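PDB 4KV7: probable leucine/isoleucine/valine-binding protein from Rhodopirellula baltica, which probably binds leucine, isoleucine or valine, or a related small ligand, as a periplasmic solute-binding protein of the leucine-binding family. Local coordinates for residues L336-F339 with A345-T348; V314-S319 with A330-Q335. The protein carries 1 engineered substitution. All coordinates share one frame; numbering follows the deposited sequence.

Interaction 1: residues L336-F339 with A345-T348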
ATOM      1  N   LEU A 336     -21.562  -2.832   1.602  1.00 17.47           N
ATOM      2  CA  LEU A 336     -20.908  -3.437   2.764  1.00 16.76           C
ATOM      3  C   LEU A 336     -21.211  -2.674   4.061  1.00 16.65           C
ATOM      4  O   LEU A 336     -21.330  -3.281   5.134  1.00 18.68           O
ATOM      5  CB  LEU A 336     -19.394  -3.548   2.554  1.00 17.78           C
ATOM      6  CG  LEU A 336     -18.921  -4.635   1.587  1.00 18.65           C
ATOM      7  CD1 LEU A 336     -17.461  -4.407   1.222  1.00 18.65           C
ATOM      8  CD2 LEU A 336     -19.106  -6.009   2.202  1.00 25.93           C
ATOM      9  N   GLY A 337     -21.362  -1.355   3.962  1.00 15.50           N
ATOM     10  CA  GLY A 337     -21.674  -0.547   5.132  1.00 16.71           C
ATOM     11  C   GLY A 337     -20.592  -0.641   6.191  1.00 14.26           C
ATOM     12  O   GLY A 337     -19.404  -0.672   5.876  1.00 14.77           O
ATOM     13  N   GLN A 338     -21.000  -0.658   7.456  1.00 15.30           N
ATOM     14  CA  GLN A 338     -20.057  -0.919   8.531  1.00 16.11           C
ATOM     15  C   GLN A 338     -19.954  -2.421   8.727  1.00 15.97           C
ATOM     16  O   GLN A 338     -20.959  -3.097   8.957  1.00 18.69           O
ATOM     17  CB  GLN A 338     -20.463  -0.228   9.834  1.00 21.25           C
ATOM     18  CG  GLN A 338     -19.408  -0.395  10.915  1.00 21.91           C
ATOM     19  CD  GLN A 338     -19.741   0.352  12.183  1.00 29.06           C
ATOM     20  OE1 GLN A 338     -19.932   1.569  12.172  1.00 35.78           O
ATOM     21  NE2 GLN A 338     -19.815  -0.374  13.292  1.00 32.72           N
ATOM     22  N   PHE A 339     -18.745  -2.950   8.621  1.00 16.04           N
ATOM     23  CA  PHE A 339     -18.565  -4.394   8.676  1.00 17.32           C
ATOM     24  C   PHE A 339     -17.290  -4.775   9.412  1.00 16.88           C
ATOM     25  O   PHE A 339     -16.404  -3.951   9.636  1.00 16.33           O
ATOM     26  CB  PHE A 339     -18.622  -5.023   7.272  1.00 17.65           C
ATOM     27  CG  PHE A 339     -17.495  -4.615   6.357  1.00 14.57           C
ATOM     28  CD1 PHE A 339     -17.498  -3.373   5.735  1.00 15.11           C
ATOM     29  CD2 PHE A 339     -16.457  -5.493   6.086  1.00 16.38           C
ATOM     30  CE1 PHE A 339     -16.477  -3.004   4.887  1.00 15.86           C
ATOM     31  CE2 PHE A 339     -15.433  -5.130   5.236  1.00 16.37           C
ATOM     32  CZ  PHE A 339     -15.439  -3.884   4.634  1.00 16.14           C
ATOM     33  N   ALA A 345     -11.256  -3.738  14.653  1.00 28.68           N
ATOM     34  CA  ALA A 345     -12.060  -2.525  14.544  1.00 26.20           C
ATOM     35  C   ALA A 345     -12.817  -2.544  13.221  1.00 22.79           C
ATOM     36  O   ALA A 345     -12.321  -3.084  12.225  1.00 19.26           O
ATOM     37  CB  ALA A 345     -11.178  -1.292  14.633  1.00 29.61           C
ATOM     38  N   PRO A 346     -14.025  -1.956  13.203  1.00 21.08           N
ATOM     39  CA  PRO A 346     -14.865  -2.035  12.006  1.00 20.16           C
ATOM     40  C   PRO A 346     -14.333  -1.245  10.818  1.00 17.84           C
ATOM     41  O   PRO A 346     -13.645  -0.234  10.960  1.00 19.75           O
ATOM     42  CB  PRO A 346     -16.200  -1.444  12.476  1.00 21.91           C
ATOM     43  CG  PRO A 346     -15.828  -0.537  13.588  1.00 30.60           C
ATOM     44  CD  PRO A 346     -14.693  -1.217  14.289  1.00 22.30           C
ATOM     45  N   LEU A 347     -14.655  -1.752   9.638  1.00 14.50           N
ATOM     46  CA  LEU A 347     -14.416  -1.060   8.381  1.00 13.26           C
ATOM     47  C   LEU A 347     -15.733  -0.446   7.934  1.00 13.50           C
ATOM     48  O   LEU A 347     -16.797  -0.917   8.321  1.00 14.30           O
ATOM     49  CB  LEU A 347     -13.918  -2.051   7.329  1.00 12.94           C
ATOM     50  CG  LEU A 347     -12.617  -2.768   7.681  1.00 12.82           C
ATOM     51  CD1 LEU A 347     -12.236  -3.702   6.552  1.00 16.09           C
ATOM     52  CD2 LEU A 347     -11.513  -1.765   7.919  1.00 14.56           C
ATOM     53  N   THR A 348     -15.669   0.606   7.125  1.00 12.83           N
ATOM     54  CA  THR A 348     -16.875   1.269   6.649  1.00 12.73           C
ATOM     55  C   THR A 348     -16.743   1.632   5.178  1.00 12.03           C
ATOM     56  O   THR A 348     -15.780   2.304   4.775  1.00 12.81           O
ATOM     57  CB  THR A 348     -17.162   2.554   7.446  1.00 14.13           C
ATOM     58  OG1 THR A 348     -15.982   3.367   7.480  1.00 19.75           O
ATOM     59  CG2 THR A 348     -17.575   2.226   8.863  1.00 15.01           C
TER
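Phe339 and Leu347 form an antiparallel hydrogen-bonded pair, Phe339 N donating to Leu347 O (2.8 Å, 166° at the hydrogen) and Leu347 N to Phe339 O (2.8 Å), with Gln338 and Thr348 as the adjoining non-hydrogen-bonded pair. The two bridges make a short beta hairpin in the periplasmic binding protein fold, just after helix 326-335, which Gly337 leaves with positive phi. On the buried face, the Phe339 ring takes Leu347 CB over one side, in a CH-pi contact of 3.8 Å from CB to the ring centroid, 22° off the normal. With CG between the backbone N and the carbonyl carbon (chi1 66°), the ring folds back across the neighbouring strand, and its CZ and CE2 also meet the Leu347 CD1 branch. Helix 301-319 covers this side, Ile312 touching Leu347 and the aliphatic part of Lys315 touching Phe339. With the ring cut back to an alanine here, Leu347 CB is likely to lose the face it lies on and a gap to open beside Lys315. On the exposed face, the extended Gln338 chain lies alongside Pro346 and Thr348, CG touching Pro346 CB. Thr348 CA makes a CA-H...O contact of 3.3 Å with Gly337 O, an atom that also sits at the Phe339 ring edge.

Interaction 2: residues V314-S319 with A330-Q335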
ATOM      1  N   VAL A 314     -14.331 -10.785  -1.980  1.00 10.97           N
ATOM      2  CA  VAL A 314     -15.136 -11.999  -1.898  1.00 13.22           C
ATOM      3  C   VAL A 314     -16.396 -11.778  -1.066  1.00 11.30           C
ATOM      4  O   VAL A 314     -17.482 -12.206  -1.458  1.00 13.24           O
ATOM      5  CB  VAL A 314     -14.294 -13.189  -1.369  1.00 12.17           C
ATOM      6  CG1 VAL A 314     -15.183 -14.364  -0.986  1.00 15.88           C
ATOM      7  CG2 VAL A 314     -13.244 -13.603  -2.409  1.00 14.98           C
ATOM      8  N   LYS A 315     -16.259 -11.101   0.070  1.00 12.83           N
ATOM      9  CA  LYS A 315     -17.418 -10.757   0.885  1.00 13.84           C
ATOM     10  C   LYS A 315     -18.455  -9.976   0.072  1.00 13.63           C
ATOM     11  O   LYS A 315     -19.649 -10.289   0.106  1.00 14.12           O
ATOM     12  CB  LYS A 315     -16.980  -9.959   2.117  1.00 14.25           C
ATOM     13  CG  LYS A 315     -18.113  -9.601   3.080  1.00 16.22           C
ATOM     14  CD  LYS A 315     -17.561  -8.938   4.342  1.00 16.93           C
ATOM     15  CE  LYS A 315     -18.648  -8.575   5.340  1.00 21.37           C
ATOM     16  NZ  LYS A 315     -19.168  -9.788   6.041  1.00 24.97           N
ATOM     17  N   ALA A 316     -18.007  -8.979  -0.682  1.00 12.60           N
ATOM     18  CA  ALA A 316     -18.924  -8.218  -1.526  1.00 14.48           C
ATOM     19  C   ALA A 316     -19.577  -9.105  -2.585  1.00 13.77           C
ATOM     20  O   ALA A 316     -20.789  -9.051  -2.788  1.00 14.86           O
ATOM     21  CB  ALA A 316     -18.206  -7.037  -2.181  1.00 14.22           C
ATOM     22  N   VAL A 317     -18.784  -9.923  -3.265  1.00 13.26           N
ATOM     23  CA  VAL A 317     -19.334 -10.784  -4.310  1.00 15.19           C
ATOM     24  C   VAL A 317     -20.374 -11.762  -3.748  1.00 15.75           C
ATOM     25  O   VAL A 317     -21.417 -11.989  -4.367  1.00 16.12           O
ATOM     26  CB  VAL A 317     -18.221 -11.526  -5.081  1.00 14.87           C
ATOM     27  CG1 VAL A 317     -18.815 -12.550  -6.035  1.00 18.35           C
ATOM     28  CG2 VAL A 317     -17.356 -10.525  -5.839  1.00 16.73           C
ATOM     29  N   THR A 318     -20.117 -12.297  -2.554  1.00 15.06           N
ATOM     30  CA  THR A 318     -21.033 -13.244  -1.909  1.00 18.26           C
ATOM     31  C   THR A 318     -22.421 -12.641  -1.697  1.00 17.48           C
ATOM     32  O   THR A 318     -23.436 -13.347  -1.728  1.00 18.31           O
ATOM     33  CB  THR A 318     -20.472 -13.715  -0.541  1.00 19.50           C
ATOM     34  OG1 THR A 318     -19.223 -14.387  -0.740  1.00 24.68           O
ATOM     35  CG2 THR A 318     -21.431 -14.666   0.157  1.00 24.82           C
ATOM     36  N   SER A 319     -22.464 -11.328  -1.499  1.00 16.83           N
ATOM     37  CA  SER A 319     -23.710 -10.637  -1.199  1.00 17.30           C
ATOM     38  C   SER A 319     -24.578 -10.389  -2.422  1.00 17.65           C
ATOM     39  O   SER A 319     -25.748 -10.042  -2.290  1.00 20.26           O
ATOM     40  CB  SER A 319     -23.425  -9.297  -0.519  1.00 19.46           C
ATOM     41  OG  SER A 319     -22.983  -8.328  -1.453  1.00 17.73           O
ATOM     42  N   ALA A 330     -19.606  -2.919  -7.982  1.00 15.70           N
ATOM     43  CA  ALA A 330     -19.500  -1.568  -7.447  1.00 16.85           C
ATOM     44  C   ALA A 330     -20.574  -1.351  -6.375  1.00 18.50           C
ATOM     45  O   ALA A 330     -20.290  -0.839  -5.292  1.00 20.36           O
ATOM     46  CB  ALA A 330     -19.633  -0.546  -8.566  1.00 20.70           C
ATOM     47  N   ALA A 331     -21.801  -1.768  -6.670  1.00 17.12           N
ATOM     48  CA  ALA A 331     -22.900  -1.623  -5.723  1.00 19.44           C
ATOM     49  C   ALA A 331     -22.668  -2.466  -4.472  1.00 17.29           C
ATOM     50  O   ALA A 331     -22.917  -2.013  -3.357  1.00 18.43           O
ATOM     51  CB  ALA A 331     -24.229  -1.984  -6.379  1.00 20.55           C
ATOM     52  N   ALA A 332     -22.184  -3.692  -4.648  1.00 15.82           N
ATOM     53  CA  ALA A 332     -21.986  -4.586  -3.512  1.00 16.40           C
ATOM     54  C   ALA A 332     -20.908  -4.073  -2.560  1.00 15.55           C
ATOM     55  O   ALA A 332     -21.012  -4.236  -1.344  1.00 16.07           O
ATOM     56  CB  ALA A 332     -21.652  -5.985  -3.986  1.00 17.13           C
ATOM     57  N   LEU A 333     -19.857  -3.479  -3.109  1.00 15.06           N
ATOM     58  CA  LEU A 333     -18.821  -2.885  -2.278  1.00 15.81           C
ATOM     59  C   LEU A 333     -19.409  -1.753  -1.430  1.00 15.40           C
ATOM     60  O   LEU A 333     -19.126  -1.659  -0.234  1.00 17.91           O
ATOM     61  CB  LEU A 333     -17.657  -2.394  -3.140  1.00 16.00           C
ATOM     62  CG  LEU A 333     -16.759  -3.494  -3.708  1.00 15.57           C
ATOM     63  CD1 LEU A 333     -15.878  -2.947  -4.823  1.00 17.79           C
ATOM     64  CD2 LEU A 333     -15.913  -4.129  -2.606  1.00 17.11           C
ATOM     65  N   GLU A 334     -20.249  -0.921  -2.037  1.00 16.96           N
ATOM     66  CA  GLU A 334     -20.875   0.181  -1.312  1.00 17.10           C
ATOM     67  C   GLU A 334     -21.915  -0.300  -0.301  1.00 21.27           C
ATOM     68  O   GLU A 334     -22.182   0.378   0.694  1.00 28.16           O
ATOM     69  CB  GLU A 334     -21.479   1.187  -2.292  1.00 19.39           C
ATOM     70  CG  GLU A 334     -20.411   1.883  -3.123  1.00 20.23           C
ATOM     71  CD  GLU A 334     -20.956   2.932  -4.069  1.00 21.87           C
ATOM     72  OE1 GLU A 334     -22.179   2.953  -4.310  1.00 25.06           O
ATOM     73  OE2 GLU A 334     -20.146   3.737  -4.574  1.00 24.34           O
ATOM     74  N   GLN A 335     -22.490  -1.471  -0.549  1.00 18.26           N
ATOM     75  CA  GLN A 335     -23.501  -2.040   0.332  1.00 17.71           C
ATOM     76  C   GLN A 335     -22.885  -2.691   1.571  1.00 17.77           C
ATOM     77  O   GLN A 335     -23.605  -3.056   2.499  1.00 19.47           O
ATOM     78  CB  GLN A 335     -24.339  -3.063  -0.444  1.00 21.76           C
ATOM     79  CG  GLN A 335     -25.605  -3.527   0.252  1.00 32.07           C
TER
HETATM   80  O   HOH W   1     -22.241  -6.079   0.058  1.00 27.90           O
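With chi1 at 76°, Ser319 OG sits between its own backbone N and carbonyl carbon, which turns the hydroxyl back toward Ala316 O and close to the Ala332 methyl; Leu333, with CG anti to the carbonyl carbon, swings its CD2 branch toward Ala316 although its CB points away from that helix. Leu333 CD2 meets Ala316 CB at 3.7 Å, the two alanine methyls face each other with Ala316 CB and Ala332 CB 4.0 Å apart, and Ala332 CB rests against Ala316 O at 3.4 Å. That same carbonyl accepts from two donors of its own helix, Ser319 N and Ser319 OG; the hydroxyl bond, 2.7 Å from OG to Ala316 O, arrives tilted 16° from the carbonyl plane and fixes the rotation of the serine. No direct hydrogen bond spans the segments. Instead a water donates to both sides, to Ser319 OG (2.8 Å) and to Ala332 O (2.6 Å), so the hydroxyl is a donor within its helix and an acceptor from the bridge. Ile320, next in the chain after Ser319, also touches Ala332. The segment axes approach to 8.4 Å at 108° between their N-to-C directions, and only 149 Å² is buried, evidence of a small, nearly perpendicular crossing. The small side chains of Ala316 and Ala332 meet where the CA atoms of these two residues come nearest, 5.1 Å apart, in a close packing of two consecutive helices of the periplasmic binding protein fold.

Overall arrangement
Followed from the N terminus, the chain first runs along helix 301-319, passes through a connection and enters helix 326-335, which crosses it steeply; interaction 2 closes that loop. It then leaves the second helix at Gly337, and interaction 1 closes the next, shorter loop by pairing 336-339 with 345-348. The two closures come in series, neither nested nor crossed, yet their centres lie only 12 Å apart. Lys315, one residue before the Ala316 that meets the second helix, packs against interaction 1: its CG lies on Leu336 CD2 (3.8 Å), and its CE on Phe339 CD2 (3.9 Å). Helix 301-319 therefore backs both the following helix and the hairpin, tying them together on one side of the chain's centre.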